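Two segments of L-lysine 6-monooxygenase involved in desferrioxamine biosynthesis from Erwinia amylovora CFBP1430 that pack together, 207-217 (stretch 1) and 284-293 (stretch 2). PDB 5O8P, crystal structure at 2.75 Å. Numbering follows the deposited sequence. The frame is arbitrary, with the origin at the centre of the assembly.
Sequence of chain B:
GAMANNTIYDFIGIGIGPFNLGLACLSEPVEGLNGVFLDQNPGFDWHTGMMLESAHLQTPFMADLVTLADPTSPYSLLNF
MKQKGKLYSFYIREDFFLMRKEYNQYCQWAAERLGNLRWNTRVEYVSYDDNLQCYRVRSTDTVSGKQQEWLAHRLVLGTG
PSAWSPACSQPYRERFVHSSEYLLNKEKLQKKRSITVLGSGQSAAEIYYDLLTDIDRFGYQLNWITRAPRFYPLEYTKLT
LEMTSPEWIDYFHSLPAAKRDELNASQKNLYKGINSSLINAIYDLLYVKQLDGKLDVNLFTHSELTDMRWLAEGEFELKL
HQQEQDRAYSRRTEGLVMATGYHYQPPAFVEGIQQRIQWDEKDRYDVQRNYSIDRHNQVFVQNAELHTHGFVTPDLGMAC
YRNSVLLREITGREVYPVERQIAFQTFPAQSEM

Stretch 1 (207-217) IYYDLLTDIDR
Stretch 2, residues 284-293: DLLYVKQLDG

Two helical segments of one chain lie side by side and run in nearly the same direction. Helix 207-213 and helix 284-290 both begin earlier in the chain. Their axes cross at 16° and approach to 10.7 Å. The register pairs L212 with L285, CA to CA 7.7 Å, and D216 with K289, CA to CA 7.8 Å. Together the stretches bury 431 Å².

I207 opens stretch 1 with phi/psi of -65/-50 and stays out of reach of stretch 2. Y208 has chi1 t and chi2 -90°. Its CA-to-CB bond points sideways, but its long side chain carries OH to 4.4 Å from CD2 of L286. Y209 is also t, with chi2 82°. Its ring meets L285 obliquely, CE1 lying 3.7 Å from CD2 of L285. D210 points away, and L211 (m, t) makes no contact.

L212 has the largest covered area of stretch 1, 67 Å². It is t, p, and its CA-to-CB bond runs sideways while its end comes nearer. L212 CG lies 3.8 Å from L285 CD2, and L212 CD2 lies 3.7 Å from L286 CD2. L285 points toward stretch 1 as t, p; L286 is sideways as m, t. L212 thus touches two consecutive leucines of the other helix. Its carbonyl O is 3.6 Å from K289 CE.

T213 points away with chi1 m. Its OG1 donates to Y209 O at 2.9 Å, one turn back, and lies 3.9 Å from L285 CD2. Its own O accepts a hydrogen bond from K289 NZ at 3.2 Å. D214, at phi/psi -106/21, departs from helical geometry, and its side chain points away. D214 N donates a hydrogen bond to L211 O at 3.1 Å.

Helical phi/psi resume at 215-217 without the regular bonds. I215 (t, t) points toward stretch 2 and sets CG2 3.9 Å from K289 CD. D216, chi1 -86° and chi2 -7°, also points toward it. Its OD2 forms a salt bridge with K289 NZ at 3.1 Å; the hydrogen bond in this pair is weak.

K289 has the largest covered area of the contact, 94 Å². After m, m at chi1 and chi2, its chain extends as t, t, taking NZ to both T213 O and D216 OD2. The lysine therefore joins a backbone carbonyl and a carboxylate with one amino group. D292 (chi1 m) places OD2 4.4 Å from D216 OD2, a close approach of like charges. R217 has chi1 t; its CA-to-CB bond points sideways, but its end leads away from stretch 2.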

ATOM      1  N   ILE B 207      13.669 -18.592   3.686  1.00 35.11           N
ATOM      2  CA  ILE B 207      14.904 -18.998   4.330  1.00 34.57           C
ATOM      3  C   ILE B 207      15.985 -17.969   4.074  1.00 34.11           C
ATOM      4  O   ILE B 207      16.628 -17.535   5.016  1.00 35.50           O
ATOM      5  CB  ILE B 207      15.368 -20.401   3.854  1.00 34.30           C
ATOM      6  CG1 ILE B 207      14.471 -21.460   4.470  1.00 35.66           C
ATOM      7  CG2 ILE B 207      16.828 -20.677   4.206  1.00 33.31           C
ATOM      8  CD1 ILE B 207      14.664 -22.851   3.912  1.00 37.07           C
ATOM      9  N   TYR B 208      16.178 -17.582   2.811  1.00 32.93           N
ATOM     10  CA  TYR B 208      17.193 -16.582   2.470  1.00 32.50           C
ATOM     11  C   TYR B 208      17.005 -15.290   3.261  1.00 32.74           C
ATOM     12  O   TYR B 208      17.958 -14.745   3.801  1.00 34.06           O
ATOM     13  CB  TYR B 208      17.223 -16.280   0.971  1.00 31.53           C
ATOM     14  CG  TYR B 208      18.461 -15.515   0.583  1.00 32.07           C
ATOM     15  CD1 TYR B 208      18.473 -14.123   0.598  1.00 31.91           C
ATOM     16  CD2 TYR B 208      19.632 -16.185   0.237  1.00 34.13           C
ATOM     17  CE1 TYR B 208      19.605 -13.414   0.245  1.00 36.20           C
ATOM     18  CE2 TYR B 208      20.783 -15.492  -0.102  1.00 37.26           C
ATOM     19  CZ  TYR B 208      20.772 -14.106  -0.105  1.00 39.07           C
ATOM     20  OH  TYR B 208      21.923 -13.427  -0.453  1.00 38.04           O
ATOM     21  N   TYR B 209      15.773 -14.820   3.340  1.00 34.24           N
ATOM     22  CA  TYR B 209      15.454 -13.653   4.143  1.00 37.90           C
ATOM     23  C   TYR B 209      15.761 -13.867   5.628  1.00 38.29           C
ATOM     24  O   TYR B 209      16.280 -12.971   6.297  1.00 34.58           O
ATOM     25  CB  TYR B 209      13.981 -13.261   3.947  1.00 40.71           C
ATOM     26  CG  TYR B 209      13.643 -11.944   4.586  1.00 42.22           C
ATOM     27  CD1 TYR B 209      13.922 -10.743   3.942  1.00 43.39           C
ATOM     28  CD2 TYR B 209      13.080 -11.895   5.849  1.00 45.28           C
ATOM     29  CE1 TYR B 209      13.628  -9.533   4.535  1.00 45.40           C
ATOM     30  CE2 TYR B 209      12.781 -10.688   6.446  1.00 49.90           C
ATOM     31  CZ  TYR B 209      13.065  -9.515   5.783  1.00 46.20           C
ATOM     32  OH  TYR B 209      12.759  -8.329   6.373  1.00 53.06           O
ATOM     33  N   ASP B 210      15.426 -15.050   6.137  1.00 40.26           N
ATOM     34  CA  ASP B 210      15.630 -15.380   7.552  1.00 39.33           C
ATOM     35  C   ASP B 210      17.111 -15.309   7.906  1.00 37.87           C
ATOM     36  O   ASP B 210      17.476 -14.701   8.907  1.00 36.10           O
ATOM     37  CB  ASP B 210      15.084 -16.784   7.855  1.00 41.70           C
ATOM     38  CG  ASP B 210      14.819 -17.016   9.331  1.00 43.87           C
ATOM     39  OD1 ASP B 210      13.993 -16.278   9.902  1.00 45.38           O
ATOM     40  OD2 ASP B 210      15.393 -17.976   9.897  1.00 40.19           O
ATOM     41  N   LEU B 211      17.944 -15.920   7.062  1.00 35.87           N
ATOM     42  CA  LEU B 211      19.392 -15.939   7.255  1.00 35.19           C
ATOM     43  C   LEU B 211      20.024 -14.570   7.030  1.00 36.27           C
ATOM     44  O   LEU B 211      20.932 -14.191   7.768  1.00 37.84           O
ATOM     45  CB  LEU B 211      20.060 -16.989   6.343  1.00 34.11           C
ATOM     46  CG  LEU B 211      19.681 -18.449   6.635  1.00 33.17           C
ATOM     47  CD1 LEU B 211      20.190 -19.379   5.541  1.00 31.91           C
ATOM     48  CD2 LEU B 211      20.208 -18.878   7.986  1.00 33.77           C
ATOM     49  N   LEU B 212      19.547 -13.837   6.020  1.00 37.75           N
ATOM     50  CA  LEU B 212      20.045 -12.484   5.714  1.00 35.05           C
ATOM     51  C   LEU B 212      19.862 -11.529   6.892  1.00 33.72           C
ATOM     52  O   LEU B 212      20.704 -10.669   7.132  1.00 34.28           O
ATOM     53  CB  LEU B 212      19.354 -11.911   4.471  1.00 33.68           C
ATOM     54  CG  LEU B 212      19.813 -10.531   3.973  1.00 34.87           C
ATOM     55  CD1 LEU B 212      21.309 -10.506   3.694  1.00 34.10           C
ATOM     56  CD2 LEU B 212      19.044 -10.135   2.722  1.00 35.18           C
ATOM     57  N   THR B 213      18.767 -11.699   7.621  1.00 34.76           N
ATOM     58  CA  THR B 213      18.503 -10.947   8.842  1.00 36.53           C
ATOM     59  C   THR B 213      19.664 -10.999   9.833  1.00 38.48           C
ATOM     60  O   THR B 213      19.992  -9.988  10.432  1.00 39.09           O
ATOM     61  CB  THR B 213      17.205 -11.462   9.501  1.00 36.89           C
ATOM     62  OG1 THR B 213      16.097 -11.194   8.623  1.00 35.12           O
ATOM     63  CG2 THR B 213      16.955 -10.818  10.854  1.00 37.75           C
ATOM     64  N   ASP B 214      20.302 -12.155   9.980  1.00 43.29           N
ATOM     65  CA  ASP B 214      21.397 -12.326  10.940  1.00 42.30           C
ATOM     66  C   ASP B 214      22.790 -12.400  10.294  1.00 42.57           C
ATOM     67  O   ASP B 214      23.737 -12.886  10.924  1.00 44.69           O
ATOM     68  CB  ASP B 214      21.147 -13.581  11.788  1.00 42.27           C
ATOM     69  CG  ASP B 214      19.798 -13.569  12.486  1.00 44.39           C
ATOM     70  OD1 ASP B 214      19.302 -12.483  12.870  1.00 46.53           O
ATOM     71  OD2 ASP B 214      19.238 -14.668  12.664  1.00 46.32           O
ATOM     72  N   ILE B 215      22.947 -11.899   9.072  1.00 41.75           N
ATOM     73  CA  ILE B 215      24.247 -11.980   8.399  1.00 42.15           C
ATOM     74  C   ILE B 215      25.288 -11.129   9.126  1.00 46.38           C
ATOM     75  O   ILE B 215      26.421 -11.527   9.223  1.00 47.66           O
ATOM     76  CB  ILE B 215      24.147 -11.637   6.890  1.00 38.88           C
ATOM     77  CG1 ILE B 215      25.387 -12.116   6.144  1.00 37.16           C
ATOM     78  CG2 ILE B 215      23.927 -10.149   6.642  1.00 38.98           C
ATOM     79  CD1 ILE B 215      25.268 -11.961   4.636  1.00 36.72           C
ATOM     80  N   ASP B 216      24.876  -9.967   9.636  1.00 56.59           N
ATOM     81  CA  ASP B 216      25.655  -9.117  10.557  1.00 56.86           C
ATOM     82  C   ASP B 216      26.114  -9.782  11.844  1.00 52.20           C
ATOM     83  O   ASP B 216      27.164  -9.478  12.380  1.00 49.27           O
ATOM     84  CB  ASP B 216      24.722  -8.016  11.110  1.00 65.38           C
ATOM     85  CG  ASP B 216      24.623  -6.815  10.241  1.00 70.34           C
ATOM     86  OD1 ASP B 216      25.357  -6.690   9.235  1.00 83.32           O
ATOM     87  OD2 ASP B 216      23.813  -5.937  10.598  1.00 74.84           O
ATOM     88  N   ARG B 217      25.231 -10.609  12.387  1.00 50.19           N
ATOM     89  CA  ARG B 217      25.375 -11.162  13.724  1.00 49.50           C
ATOM     90  C   ARG B 217      26.310 -12.364  13.755  1.00 47.01           C
ATOM     91  O   ARG B 217      27.086 -12.504  14.697  1.00 51.13           O
ATOM     92  CB  ARG B 217      23.993 -11.536  14.276  1.00 55.19           C
ATOM     93  CG  ARG B 217      24.001 -12.027  15.723  1.00 61.42           C
ATOM     94  CD  ARG B 217      22.815 -11.535  16.567  1.00 65.92           C
ATOM     95  NE  ARG B 217      21.595 -12.344  16.444  1.00 71.28           N
ATOM     96  CZ  ARG B 217      21.334 -13.476  17.109  1.00 74.29           C
ATOM     97  NH1 ARG B 217      22.220 -14.008  17.958  1.00 74.65           N
ATOM     98  NH2 ARG B 217      20.177 -14.096  16.904  1.00 75.40           N
ATOM     99  N   ASP B 284      15.403  -4.755  -0.358  1.00 36.76           N
ATOM    100  CA  ASP B 284      15.490  -3.678   0.623  1.00 40.31           C
ATOM    101  C   ASP B 284      16.422  -4.022   1.782  1.00 37.07           C
ATOM    102  O   ASP B 284      17.096  -3.144   2.299  1.00 37.01           O
ATOM    103  CB  ASP B 284      14.087  -3.263   1.133  1.00 44.77           C
ATOM    104  CG  ASP B 284      13.302  -2.404   0.118  1.00 51.99           C
ATOM    105  OD1 ASP B 284      13.752  -2.238  -1.046  1.00 57.66           O
ATOM    106  OD2 ASP B 284      12.223  -1.881   0.494  1.00 56.82           O
ATOM    107  N   LEU B 285      16.476  -5.291   2.178  1.00 36.35           N
ATOM    108  CA  LEU B 285      17.359  -5.701   3.273  1.00 33.66           C
ATOM    109  C   LEU B 285      18.812  -5.798   2.824  1.00 31.33           C
ATOM    110  O   LEU B 285      19.687  -5.394   3.573  1.00 34.07           O
ATOM    111  CB  LEU B 285      16.899  -7.009   3.910  1.00 32.66           C
ATOM    112  CG  LEU B 285      17.607  -7.381   5.222  1.00 30.39           C
ATOM    113  CD1 LEU B 285      17.491  -6.300   6.289  1.00 28.74           C
ATOM    114  CD2 LEU B 285      17.046  -8.697   5.742  1.00 31.49           C
ATOM    115  N   LEU B 286      19.074  -6.318   1.622  1.00 28.28           N
ATOM    116  CA  LEU B 286      20.417  -6.230   1.016  1.00 29.03           C
ATOM    117  C   LEU B 286      20.897  -4.774   0.962  1.00 29.81           C
ATOM    118  O   LEU B 286      22.004  -4.464   1.392  1.00 29.68           O
ATOM    119  CB  LEU B 286      20.440  -6.819  -0.393  1.00 28.26           C
ATOM    120  CG  LEU B 286      20.227  -8.328  -0.495  1.00 29.63           C
ATOM    121  CD1 LEU B 286      19.948  -8.738  -1.926  1.00 29.86           C
ATOM    122  CD2 LEU B 286      21.421  -9.101   0.040  1.00 32.48           C
ATOM    123  N   TYR B 287      20.044  -3.888   0.464  1.00 30.31           N
ATOM    124  CA  TYR B 287      20.325  -2.455   0.468  1.00 31.48           C
ATOM    125  C   TYR B 287      20.725  -1.971   1.875  1.00 31.69           C
ATOM    126  O   TYR B 287      21.793  -1.397   2.039  1.00 33.87           O
ATOM    127  CB  TYR B 287      19.119  -1.651  -0.092  1.00 32.84           C
ATOM    128  CG  TYR B 287      19.395  -0.185  -0.316  1.00 30.53           C
ATOM    129  CD1 TYR B 287      19.350   0.713   0.750  1.00 31.80           C
ATOM    130  CD2 TYR B 287      19.722   0.305  -1.577  1.00 30.04           C
ATOM    131  CE1 TYR B 287      19.630   2.055   0.576  1.00 32.86           C
ATOM    132  CE2 TYR B 287      20.006   1.652  -1.767  1.00 31.50           C
ATOM    133  CZ  TYR B 287      19.956   2.527  -0.683  1.00 32.22           C
ATOM    134  OH  TYR B 287      20.216   3.872  -0.828  1.00 30.05           O
ATOM    135  N   VAL B 288      19.890  -2.215   2.882  1.00 33.10           N
ATOM    136  CA  VAL B 288      20.167  -1.715   4.250  1.00 34.89           C
ATOM    137  C   VAL B 288      21.434  -2.302   4.872  1.00 34.39           C
ATOM    138  O   VAL B 288      22.199  -1.582   5.526  1.00 35.66           O
ATOM    139  CB  VAL B 288      18.973  -1.956   5.206  1.00 34.23           C
ATOM    140  CG1 VAL B 288      19.356  -1.719   6.671  1.00 34.74           C
ATOM    141  CG2 VAL B 288      17.823  -1.043   4.834  1.00 35.26           C
ATOM    142  N   LYS B 289      21.643  -3.602   4.690  1.00 33.93           N
ATOM    143  CA  LYS B 289      22.834  -4.247   5.220  1.00 34.47           C
ATOM    144  C   LYS B 289      24.069  -3.680   4.542  1.00 34.05           C
ATOM    145  O   LYS B 289      25.067  -3.444   5.204  1.00 36.49           O
ATOM    146  CB  LYS B 289      22.803  -5.757   5.022  1.00 35.62           C
ATOM    147  CG  LYS B 289      21.705  -6.495   5.756  1.00 39.42           C
ATOM    148  CD  LYS B 289      22.045  -6.729   7.197  1.00 39.32           C
ATOM    149  CE  LYS B 289      20.853  -7.180   8.019  1.00 42.46           C
ATOM    150  NZ  LYS B 289      21.241  -7.267   9.447  1.00 48.49           N
ATOM    151  N   GLN B 290      23.991  -3.435   3.233  1.00 31.56           N
ATOM    152  CA  GLN B 290      25.134  -2.948   2.457  1.00 30.70           C
ATOM    153  C   GLN B 290      25.637  -1.561   2.921  1.00 30.62           C
ATOM    154  O   GLN B 290      26.774  -1.179   2.641  1.00 30.46           O
ATOM    155  CB  GLN B 290      24.790  -2.978   0.954  1.00 31.83           C
ATOM    156  CG  GLN B 290      25.945  -2.806  -0.026  1.00 32.96           C
ATOM    157  CD  GLN B 290      26.363  -1.358  -0.234  1.00 35.29           C
ATOM    158  OE1 GLN B 290      25.605  -0.423   0.022  1.00 39.01           O
ATOM    159  NE2 GLN B 290      27.595  -1.167  -0.681  1.00 40.46           N
ATOM    160  N   LEU B 291      24.826  -0.823   3.666  1.00 31.55           N
ATOM    161  CA  LEU B 291      25.269   0.458   4.205  1.00 33.90           C
ATOM    162  C   LEU B 291      26.446   0.384   5.178  1.00 36.64           C
ATOM    163  O   LEU B 291      27.088   1.392   5.384  1.00 33.94           O
ATOM    164  CB  LEU B 291      24.109   1.182   4.894  1.00 34.22           C
ATOM    165  CG  LEU B 291      22.847   1.460   4.090  1.00 34.57           C
ATOM    166  CD1 LEU B 291      21.907   2.332   4.899  1.00 35.00           C
ATOM    167  CD2 LEU B 291      23.190   2.120   2.766  1.00 35.69           C
ATOM    168  N   ASP B 292      26.717  -0.771   5.787  1.00 44.35           N
ATOM    169  CA  ASP B 292      27.869  -0.934   6.715  1.00 51.62           C
ATOM    170  C   ASP B 292      29.149  -1.434   6.056  1.00 52.94           C
ATOM    171  O   ASP B 292      30.231  -1.304   6.637  1.00 68.09           O
ATOM    172  CB  ASP B 292      27.526  -1.877   7.873  1.00 55.60           C
ATOM    173  CG  ASP B 292      26.392  -1.355   8.746  1.00 67.11           C
ATOM    174  OD1 ASP B 292      26.176  -0.116   8.744  1.00 69.43           O
ATOM    175  OD2 ASP B 292      25.724  -2.183   9.432  1.00 74.51           O
ATOM    176  N   GLY B 293      29.024  -2.014   4.872  1.00 52.28           N
ATOM    177  CA  GLY B 293      30.181  -2.492   4.131  1.00 55.40           C
ATOM    178  C   GLY B 293      29.693  -3.262   2.932  1.00 62.06           C
ATOM    179  O   GLY B 293      28.496  -3.479   2.788  1.00 67.87           O
TER